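PDB 2NVA: arginine decarboxylase, A207R protein from Paramecium bursaria Chlorella virus 1, which decarboxylates arginine to agmatine with the help of pyridoxal 5'-phosphate, as a member of the class-II Orn/Lys/Arg decarboxylase family. Local coordinates for residues 17-23 / 366-372; 264-269 / 280-284; 2-6 / 303-307. All coordinates share one frame; numbering follows the deposited sequence.

Contact 1: 17-23 / 366-372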
loop_
_atom_site.group_PDB
_atom_site.type_symbol
_atom_site.label_atom_id
_atom_site.label_comp_id
_atom_site.label_asym_id
_atom_site.label_seq_id
_atom_site.Cartn_x
_atom_site.Cartn_y
_atom_site.Cartn_z
ATOM N N LYS A 17 11.099 8.038 -15.307
ATOM C CA LYS A 17 10.644 7.356 -14.085
ATOM C C LYS A 17 11.602 7.595 -12.926
ATOM O O LYS A 17 12.790 7.823 -13.137
ATOM C CB LYS A 17 10.581 5.841 -14.288
ATOM C CG LYS A 17 9.760 5.348 -15.444
ATOM C CD LYS A 17 9.785 3.821 -15.402
ATOM C CE LYS A 17 9.492 3.205 -16.739
ATOM N NZ LYS A 17 8.086 3.432 -17.150
ATOM N N SER A 18 11.087 7.518 -11.698
ATOM C CA SER A 18 11.960 7.479 -10.536
ATOM C C SER A 18 12.816 6.215 -10.628
ATOM O O SER A 18 12.453 5.274 -11.335
ATOM C CB SER A 18 11.153 7.486 -9.251
ATOM O OG SER A 18 10.339 6.325 -9.172
ATOM N N PHE A 19 13.957 6.198 -9.953
ATOM C CA PHE A 19 14.853 5.037 -10.074
ATOM C C PHE A 19 15.646 4.767 -8.803
ATOM O O PHE A 19 16.088 5.695 -8.119
ATOM C CB PHE A 19 15.783 5.149 -11.312
ATOM C CG PHE A 19 16.720 6.352 -11.303
ATOM C CD1 PHE A 19 18.029 6.233 -10.819
ATOM C CD2 PHE A 19 16.310 7.586 -11.820
ATOM C CE1 PHE A 19 18.905 7.333 -10.837
ATOM C CE2 PHE A 19 17.163 8.693 -11.824
ATOM C CZ PHE A 19 18.471 8.568 -11.341
ATOM N N TYR A 20 15.796 3.481 -8.497
ATOM C CA TYR A 20 16.658 3.033 -7.416
ATOM C C TYR A 20 18.067 2.881 -7.952
ATOM O O TYR A 20 18.245 2.398 -9.073
ATOM C CB TYR A 20 16.182 1.685 -6.877
ATOM C CG TYR A 20 14.879 1.781 -6.126
ATOM C CD1 TYR A 20 14.864 1.998 -4.741
ATOM C CD2 TYR A 20 13.666 1.661 -6.790
ATOM C CE1 TYR A 20 13.665 2.097 -4.040
ATOM C CE2 TYR A 20 12.454 1.766 -6.098
ATOM C CZ TYR A 20 12.461 1.982 -4.726
ATOM O OH TYR A 20 11.270 2.072 -4.042
ATOM N N VAL A 21 19.055 3.308 -7.167
ATOM C CA VAL A 21 20.460 3.007 -7.473
ATOM C C VAL A 21 20.940 2.077 -6.372
ATOM O O VAL A 21 21.030 2.481 -5.208
ATOM C CB VAL A 21 21.351 4.278 -7.547
ATOM C CG1 VAL A 21 22.815 3.899 -7.855
ATOM C CG2 VAL A 21 20.787 5.265 -8.566
ATOM N N SER A 22 21.235 0.836 -6.754
ATOM C CA SER A 22 21.486 -0.232 -5.787
ATOM C C SER A 22 22.920 -0.708 -5.867
ATOM O O SER A 22 23.466 -0.833 -6.965
ATOM C CB SER A 22 20.525 -1.391 -6.050
ATOM O OG SER A 22 19.183 -0.927 -5.954
ATOM N N SER A 23 23.527 -0.970 -4.715
ATOM C CA SER A 23 24.935 -1.384 -4.679
ATOM C C SER A 23 25.162 -2.688 -3.919
ATOM O O SER A 23 25.175 -2.698 -2.686
ATOM C CB SER A 23 25.823 -0.283 -4.094
ATOM O OG SER A 23 25.196 0.270 -2.949
ATOM N N GLU A 366 5.620 3.189 -11.180
ATOM C CA GLU A 366 6.693 2.638 -12.011
ATOM C C GLU A 366 8.038 3.191 -11.573
ATOM O O GLU A 366 8.136 4.327 -11.094
ATOM C CB GLU A 366 6.442 2.918 -13.495
ATOM C CG GLU A 366 5.184 2.232 -14.006
ATOM C CD GLU A 366 5.230 1.951 -15.468
ATOM O OE1 GLU A 366 5.074 2.909 -16.264
ATOM O OE2 GLU A 366 5.416 0.762 -15.845
ATOM N N TYR A 367 9.065 2.366 -11.728
ATOM C CA TYR A 367 10.426 2.784 -11.402
ATOM C C TYR A 367 11.417 1.933 -12.169
ATOM O O TYR A 367 11.110 0.805 -12.571
ATOM C CB TYR A 367 10.696 2.684 -9.886
ATOM C CG TYR A 367 10.544 1.284 -9.323
ATOM C CD1 TYR A 367 11.608 0.394 -9.315
ATOM C CD2 TYR A 367 9.332 0.861 -8.784
ATOM C CE1 TYR A 367 11.480 -0.893 -8.811
ATOM C CE2 TYR A 367 9.197 -0.424 -8.271
ATOM C CZ TYR A 367 10.272 -1.294 -8.289
ATOM O OH TYR A 367 10.146 -2.575 -7.776
ATOM N N ASP A 368 12.601 2.490 -12.372
ATOM C CA ASP A 368 13.737 1.728 -12.909
ATOM C C ASP A 368 14.712 1.361 -11.791
ATOM O O ASP A 368 14.636 1.894 -10.683
ATOM C CB ASP A 368 14.472 2.568 -13.960
ATOM C CG ASP A 368 13.637 2.806 -15.215
ATOM O OD1 ASP A 368 12.946 1.861 -15.663
ATOM O OD2 ASP A 368 13.681 3.930 -15.757
ATOM N N VAL A 369 15.646 0.455 -12.092
ATOM C CA VAL A 369 16.680 0.090 -11.134
ATOM C C VAL A 369 18.024 0.086 -11.849
ATOM O O VAL A 369 18.167 -0.560 -12.886
ATOM C CB VAL A 369 16.421 -1.306 -10.493
ATOM C CG1 VAL A 369 17.467 -1.596 -9.428
ATOM C CG2 VAL A 369 15.018 -1.377 -9.860
ATOM N N TYR A 370 18.994 0.807 -11.294
ATOM C CA TYR A 370 20.369 0.806 -11.819
ATOM C C TYR A 370 21.281 0.194 -10.777
ATOM O O TYR A 370 21.222 0.576 -9.605
ATOM C CB TYR A 370 20.837 2.236 -12.078
ATOM C CG TYR A 370 20.170 2.892 -13.266
ATOM C CD1 TYR A 370 20.657 2.695 -14.560
ATOM C CD2 TYR A 370 19.065 3.713 -13.095
ATOM C CE1 TYR A 370 20.050 3.306 -15.664
ATOM C CE2 TYR A 370 18.444 4.321 -14.182
ATOM C CZ TYR A 370 18.923 4.102 -15.456
ATOM O OH TYR A 370 18.324 4.727 -16.528
ATOM N N TYR A 371 22.116 -0.750 -11.193
ATOM C CA TYR A 371 23.069 -1.371 -10.286
ATOM C C TYR A 371 24.457 -0.795 -10.519
ATOM O O TYR A 371 24.877 -0.609 -11.663
ATOM C CB TYR A 371 23.098 -2.895 -10.467
ATOM C CG TYR A 371 21.744 -3.520 -10.261
ATOM C CD1 TYR A 371 21.248 -3.735 -8.977
ATOM C CD2 TYR A 371 20.949 -3.877 -11.350
ATOM C CE1 TYR A 371 19.996 -4.290 -8.779
ATOM C CE2 TYR A 371 19.692 -4.433 -11.168
ATOM C CZ TYR A 371 19.225 -4.643 -9.876
ATOM O OH TYR A 371 17.980 -5.202 -9.692
ATOM N N ILE A 372 25.150 -0.487 -9.430
ATOM C CA ILE A 372 26.516 0.051 -9.505
ATOM C C ILE A 372 27.475 -0.863 -8.757
ATOM O O ILE A 372 27.064 -1.823 -8.105
ATOM C CB ILE A 372 26.598 1.481 -8.947
ATOM C CG1 ILE A 372 26.076 1.524 -7.498
ATOM C CG2 ILE A 372 25.827 2.456 -9.869
ATOM C CD1 ILE A 372 26.468 2.768 -6.725
ATOM O OXT ILE A 372 28.699 -0.673 -8.785
HETATM O O HOH W 1 12.347 6.427 -17.468
HETATM O O HOH W 2 8.246 7.122 -11.271
#
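Tyr20 sets the edge of its ring, at CD2 and CE2, against one face of the Tyr367 ring in an edge-to-face pair with planes at 79°; CD2 of Tyr20 lies 3.5 Å from CD1 of Tyr367. Beneath the other surface of the two strands, the edge of Tyr370 meets the face of Phe19 in an offset edge-to-face pair, CD2 of Tyr370 standing 3.6 Å from CD1 of Phe19. Between these ring pairs strands 18-22 and 367-371 run parallel in the beta-sheet domain that accompanies the TIM barrel in this family and draws on both ends of the chain. Tyr20 is gripped twice through its backbone: its N donates to Asp368 O at 2.9 Å and its O accepts from Tyr370 N at 2.8 Å, nearly straight at 175°. Where the strands begin, a salt bridge of 3.2 Å, whose hydrogen bond is weak, joins Lys17 NZ to Glu366 OE1, and the lysine swings its ammonium there by a bend at its last torsion (chi4 -68°). A water accepts from Ser18 N and donates to Glu366 O. Farther out, Ser18 OG bonds to Glu284, and Leu9 of helix 2-11 packs on Phe19.

Contact 2: 264-269 / 280-284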
loop_
_atom_site.group_PDB
_atom_site.type_symbol
_atom_site.label_atom_id
_atom_site.label_comp_id
_atom_site.label_asym_id
_atom_site.label_seq_id
_atom_site.Cartn_x
_atom_site.Cartn_y
_atom_site.Cartn_z
ATOM N N LEU A 264 16.877 6.198 -3.582
ATOM C CA LEU A 264 15.766 6.376 -4.528
ATOM C C LEU A 264 15.786 7.798 -5.080
ATOM O O LEU A 264 15.627 8.741 -4.337
ATOM C CB LEU A 264 14.421 6.072 -3.865
ATOM C CG LEU A 264 13.154 6.237 -4.724
ATOM C CD1 LEU A 264 13.234 5.505 -6.066
ATOM C CD2 LEU A 264 11.932 5.755 -3.917
ATOM N N ALA A 265 15.992 7.914 -6.387
ATOM C CA ALA A 265 16.030 9.209 -7.075
ATOM C C ALA A 265 14.657 9.523 -7.666
ATOM O O ALA A 265 14.024 8.655 -8.267
ATOM C CB ALA A 265 17.079 9.195 -8.171
ATOM N N THR A 266 14.207 10.754 -7.454
ATOM C CA THR A 266 12.890 11.181 -7.903
ATOM C C THR A 266 12.947 12.642 -8.354
ATOM O O THR A 266 13.773 13.426 -7.865
ATOM C CB THR A 266 11.796 10.946 -6.820
ATOM O OG1 THR A 266 10.515 11.350 -7.310
ATOM C CG2 THR A 266 12.091 11.699 -5.520
ATOM N N GLN A 267 12.055 12.991 -9.279
ATOM C CA GLN A 267 12.096 14.306 -9.915
ATOM C C GLN A 267 10.930 15.190 -9.466
ATOM O O GLN A 267 9.820 14.696 -9.261
ATOM C CB GLN A 267 12.049 14.142 -11.446
ATOM C CG GLN A 267 12.411 15.401 -12.219
ATOM C CD GLN A 267 12.212 15.238 -13.723
ATOM O OE1 GLN A 267 11.195 14.725 -14.167
ATOM N NE2 GLN A 267 13.188 15.686 -14.507
ATOM N N VAL A 268 11.201 16.490 -9.326
ATOM C CA VAL A 268 10.162 17.488 -9.114
ATOM C C VAL A 268 9.376 17.649 -10.419
ATOM O O VAL A 268 9.932 18.050 -11.442
ATOM C CB VAL A 268 10.745 18.863 -8.715
ATOM C CG1 VAL A 268 9.622 19.882 -8.505
ATOM C CG2 VAL A 268 11.619 18.731 -7.461
ATOM N N ILE A 269 8.098 17.302 -10.366
ATOM C CA ILE A 269 7.241 17.366 -11.540
ATOM C C ILE A 269 6.190 18.465 -11.478
ATOM O O ILE A 269 5.606 18.805 -12.503
ATOM C CB ILE A 269 6.610 15.974 -11.895
ATOM C CG1 ILE A 269 5.655 15.472 -10.810
ATOM C CG2 ILE A 269 7.703 14.941 -12.192
ATOM C CD1 ILE A 269 4.221 15.993 -10.977
ATOM N N TYR A 280 6.010 21.011 -3.462
ATOM C CA TYR A 280 6.529 20.276 -4.615
ATOM C C TYR A 280 5.844 18.939 -4.756
ATOM O O TYR A 280 5.509 18.298 -3.757
ATOM C CB TYR A 280 8.028 20.036 -4.470
ATOM C CG TYR A 280 8.810 21.303 -4.243
ATOM C CD1 TYR A 280 9.053 22.198 -5.292
ATOM C CD2 TYR A 280 9.308 21.610 -2.977
ATOM C CE1 TYR A 280 9.780 23.371 -5.078
ATOM C CE2 TYR A 280 10.026 22.785 -2.746
ATOM C CZ TYR A 280 10.265 23.657 -3.808
ATOM O OH TYR A 280 10.991 24.805 -3.578
ATOM N N PHE A 281 5.655 18.518 -6.004
ATOM C CA PHE A 281 5.096 17.211 -6.291
ATOM C C PHE A 281 6.145 16.412 -7.032
ATOM O O PHE A 281 6.779 16.927 -7.947
ATOM C CB PHE A 281 3.829 17.350 -7.133
ATOM C CG PHE A 281 2.674 17.877 -6.356
ATOM C CD1 PHE A 281 1.649 17.032 -5.962
ATOM C CD2 PHE A 281 2.645 19.207 -5.958
ATOM C CE1 PHE A 281 0.562 17.534 -5.210
ATOM C CE2 PHE A 281 1.575 19.715 -5.198
ATOM C CZ PHE A 281 0.545 18.874 -4.826
ATOM N N PHE A 282 6.332 15.166 -6.599
ATOM C CA PHE A 282 7.367 14.267 -7.143
ATOM C C PHE A 282 6.767 13.128 -7.940
ATOM O O PHE A 282 5.599 12.800 -7.749
ATOM C CB PHE A 282 8.209 13.694 -6.005
ATOM C CG PHE A 282 9.053 14.739 -5.321
ATOM C CD1 PHE A 282 10.385 14.958 -5.724
ATOM C CD2 PHE A 282 8.509 15.541 -4.307
ATOM C CE1 PHE A 282 11.161 15.935 -5.107
ATOM C CE2 PHE A 282 9.273 16.532 -3.696
ATOM C CZ PHE A 282 10.608 16.724 -4.093
ATOM N N ASN A 283 7.566 12.514 -8.817
ATOM C CA ASN A 283 7.085 11.332 -9.546
ATOM C C ASN A 283 7.222 10.043 -8.717
ATOM O O ASN A 283 7.496 8.954 -9.245
ATOM C CB ASN A 283 7.720 11.213 -10.945
ATOM C CG ASN A 283 9.243 11.047 -10.906
ATOM O OD1 ASN A 283 9.885 11.149 -9.854
ATOM N ND2 ASN A 283 9.823 10.761 -12.066
ATOM N N GLU A 284 7.046 10.201 -7.412
ATOM C CA GLU A 284 6.998 9.110 -6.436
ATOM C C GLU A 284 5.862 9.381 -5.459
ATOM O O GLU A 284 5.245 10.456 -5.498
ATOM C CB GLU A 284 8.315 9.021 -5.679
ATOM C CG GLU A 284 9.252 7.954 -6.210
ATOM C CD GLU A 284 8.708 6.531 -6.070
ATOM O OE1 GLU A 284 9.196 5.655 -6.805
ATOM O OE2 GLU A 284 7.793 6.290 -5.245
#
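Thr266 and Asn283 meet through two first torsions: Thr266 turns OG1 away from its own backbone N (chi1 -179°), while Asn283 holds CG between its N and carbonyl carbon (chi1 62°), which carries the amide back across to the neighbouring strand. The two belong to the beta hairpin of strands 262-274 and 277-282, at the point where the second strand ends and a side chain adds its bonds to those of the backbone. Asn283 OD1 accepts twice. Thr266 OG1 donates to it at 2.6 Å, approaching nearly along the C=O axis, whereas Gln267 N, at 2.9 Å, comes from 42° above the amide carbonyl plane yet points its N-H almost straight at the oxygen. The asparagine oxygen thus engages both the side chain of Thr266 and the next backbone N-H. The backbone N of Asn283 donates to Gln267 O at 3.2 Å, so Asn283 is tied to strand 262-274 by backbone and side chain together.

Further along, Val268 and Phe282 form an antiparallel non-hydrogen-bonded pair. Their side chains share a face of the sheet, where Val268 CG2 rests 3.7 Å from Phe282 CE1 and Thr266 CG2 lies against the same ring at CD1. Val345 of strand 344-347 and Leu319 of strand 314-320 also pack on Phe282.

Beyond the pair, Ile269 N donates to Phe281 O, and Ile269 O accepts from Lys120 of the second subunit, which places this part of the hairpin at the contact with that subunit. At the other end, Glu284 runs its CB and CG alongside Thr266, its carboxylate held by Ser18 and Gly289. Its CD stops 4.0 Å from CD2 of Leu264.

Contact 3: 2-6 / 303-307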
loop_
_atom_site.group_PDB
_atom_site.type_symbol
_atom_site.label_atom_id
_atom_site.label_comp_id
_atom_site.label_asym_id
_atom_site.label_seq_id
_atom_site.Cartn_x
_atom_site.Cartn_y
_atom_site.Cartn_z
ATOM N N ASN A 2 26.216 11.231 -4.745
ATOM C CA ASN A 2 25.783 12.401 -5.500
ATOM C C ASN A 2 26.392 12.392 -6.911
ATOM O O ASN A 2 25.695 12.632 -7.898
ATOM C CB ASN A 2 26.120 13.681 -4.721
ATOM C CG ASN A 2 25.320 14.878 -5.186
ATOM O OD1 ASN A 2 25.513 15.369 -6.294
ATOM N ND2 ASN A 2 24.434 15.372 -4.327
ATOM N N SER A 3 27.681 12.050 -6.992
ATOM C CA SER A 3 28.388 11.935 -8.264
ATOM C C SER A 3 27.861 10.802 -9.169
ATOM O O SER A 3 27.624 11.011 -10.364
ATOM C CB SER A 3 29.886 11.772 -8.006
ATOM O OG SER A 3 30.573 11.557 -9.236
ATOM N N VAL A 4 27.681 9.620 -8.592
ATOM C CA VAL A 4 27.160 8.448 -9.303
ATOM C C VAL A 4 25.772 8.701 -9.908
ATOM O O VAL A 4 25.532 8.411 -11.085
ATOM C CB VAL A 4 27.091 7.211 -8.362
ATOM C CG1 VAL A 4 26.390 6.037 -9.040
ATOM C CG2 VAL A 4 28.494 6.793 -7.903
ATOM N N VAL A 5 24.854 9.233 -9.096
ATOM C CA VAL A 5 23.491 9.500 -9.582
ATOM C C VAL A 5 23.517 10.559 -10.692
ATOM O O VAL A 5 22.843 10.418 -11.716
ATOM C CB VAL A 5 22.523 9.929 -8.437
ATOM C CG1 VAL A 5 21.130 10.242 -8.992
ATOM C CG2 VAL A 5 22.421 8.842 -7.405
ATOM N N ASN A 6 24.313 11.605 -10.489
ATOM C CA ASN A 6 24.483 12.623 -11.511
ATOM C C ASN A 6 25.039 12.022 -12.797
ATOM O O ASN A 6 24.600 12.395 -13.884
ATOM C CB ASN A 6 25.353 13.794 -11.026
ATOM C CG ASN A 6 24.532 14.915 -10.380
ATOM O OD1 ASN A 6 24.805 15.316 -9.239
ATOM N ND2 ASN A 6 23.515 15.405 -11.089
ATOM N N GLN A 303 18.436 14.596 -0.805
ATOM C CA GLN A 303 19.679 15.241 -1.224
ATOM C C GLN A 303 19.459 15.837 -2.612
ATOM O O GLN A 303 19.018 15.132 -3.519
ATOM C CB GLN A 303 20.789 14.191 -1.297
ATOM C CG GLN A 303 21.135 13.593 0.062
ATOM C CD GLN A 303 21.959 14.542 0.890
ATOM O OE1 GLN A 303 22.964 15.078 0.419
ATOM N NE2 GLN A 303 21.553 14.756 2.135
ATOM N N LEU A 304 19.770 17.120 -2.782
ATOM C CA LEU A 304 19.686 17.749 -4.106
ATOM C C LEU A 304 20.835 17.285 -4.995
ATOM O O LEU A 304 21.982 17.188 -4.541
ATOM C CB LEU A 304 19.772 19.267 -3.969
ATOM C CG LEU A 304 18.494 20.068 -3.801
ATOM C CD1 LEU A 304 17.895 19.874 -2.402
ATOM C CD2 LEU A 304 18.837 21.544 -4.071
ATOM N N LEU A 305 20.530 16.985 -6.251
ATOM C CA LEU A 305 21.577 16.623 -7.207
ATOM C C LEU A 305 22.226 17.853 -7.844
ATOM O O LEU A 305 23.397 17.813 -8.206
ATOM C CB LEU A 305 21.058 15.629 -8.252
ATOM C CG LEU A 305 20.902 14.244 -7.590
ATOM C CD1 LEU A 305 19.853 13.402 -8.296
ATOM C CD2 LEU A 305 22.231 13.505 -7.472
ATOM N N ARG A 306 21.454 18.936 -7.980
ATOM C CA ARG A 306 21.984 20.230 -8.427
ATOM C C ARG A 306 22.825 20.880 -7.322
ATOM O O ARG A 306 22.385 20.994 -6.169
ATOM C CB ARG A 306 20.828 21.149 -8.826
ATOM C CG ARG A 306 21.235 22.570 -9.138
ATOM C CD ARG A 306 20.091 23.370 -9.752
ATOM N NE ARG A 306 18.827 23.232 -9.019
ATOM C CZ ARG A 306 18.479 23.958 -7.956
ATOM N NH1 ARG A 306 19.315 24.879 -7.483
ATOM N NH2 ARG A 306 17.294 23.772 -7.363
ATOM N N ASP A 307 24.054 21.269 -7.667
ATOM C CA ASP A 307 24.950 21.945 -6.716
ATOM C C ASP A 307 24.444 23.361 -6.400
ATOM O O ASP A 307 24.064 24.121 -7.307
ATOM C CB ASP A 307 26.376 22.016 -7.282
ATOM C CG ASP A 307 27.401 22.452 -6.245
ATOM O OD1 ASP A 307 27.083 22.468 -5.035
ATOM O OD2 ASP A 307 28.546 22.771 -6.631
HETATM O O HOH W 3 24.376 14.306 -1.801
#
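The amide of Asn2 reaches from the helix to the strand, its ND2 donating to Leu304 O at 3.1 Å. That oxygen lies close to the amide plane, 13° out of it, although the donor is tilted 26° from the plane of the Leu304 carbonyl. ND2 has a second acceptor in a water 2.7 Å away, which in turn donates to Gln303 OE1. The two partners tie the amide nitrogen to consecutive residues of the strand, one directly and one through solvent. A first torsion of -161° points the amide away from the Asn2 backbone nitrogen and carries it off the helix toward residues 303-305.

Leu305 supplies the apolar half of the contact. It wedges its two methyl groups against the first turn of the helix: CD1 presses on Val5 CG1 at 3.5 Å, a tight carbon-carbon approach, while CD2 sits 3.6 Å from Asn2 O. The Val5 and Leu305 side chains cross at about a right angle, and Asn6 lies alongside the leucine.

The contact is structural and lies away from the substrate and cofactor sites. Through it the N-terminal helix 2-11 lies against the beta domain: strand 303-304 pairs with strand 344-347, whose Trp344 and Tyr346 also touch Leu305, and Val5 also packs on Phe19 and Val21 of strand 18-22.

In the fold
All three contacts belong to one mixed beta sheet and the helix packed on it, with their centres about 14 Å apart. Contacts 1 and 2 are joined directly, since strands 18-22 and 262-274 are neighbours: Phe19 O lies 2.8 Å from Ala265 N, and Ser18 OG 2.7 Å from Glu284 OE1. Val5 ties contact 3 to both: Val5 CG1 lies 3.9 Å from Phe19 CZ, and the same residue packs more loosely on Ala265. The Tyr20 side chain of contact 1 is about 12 Å, and that of Phe281 in contact 2 about 11 Å, from a bound agmatine-pyridoxal phosphate adduct, whereas contact 3 lies away from the cofactor-binding residues.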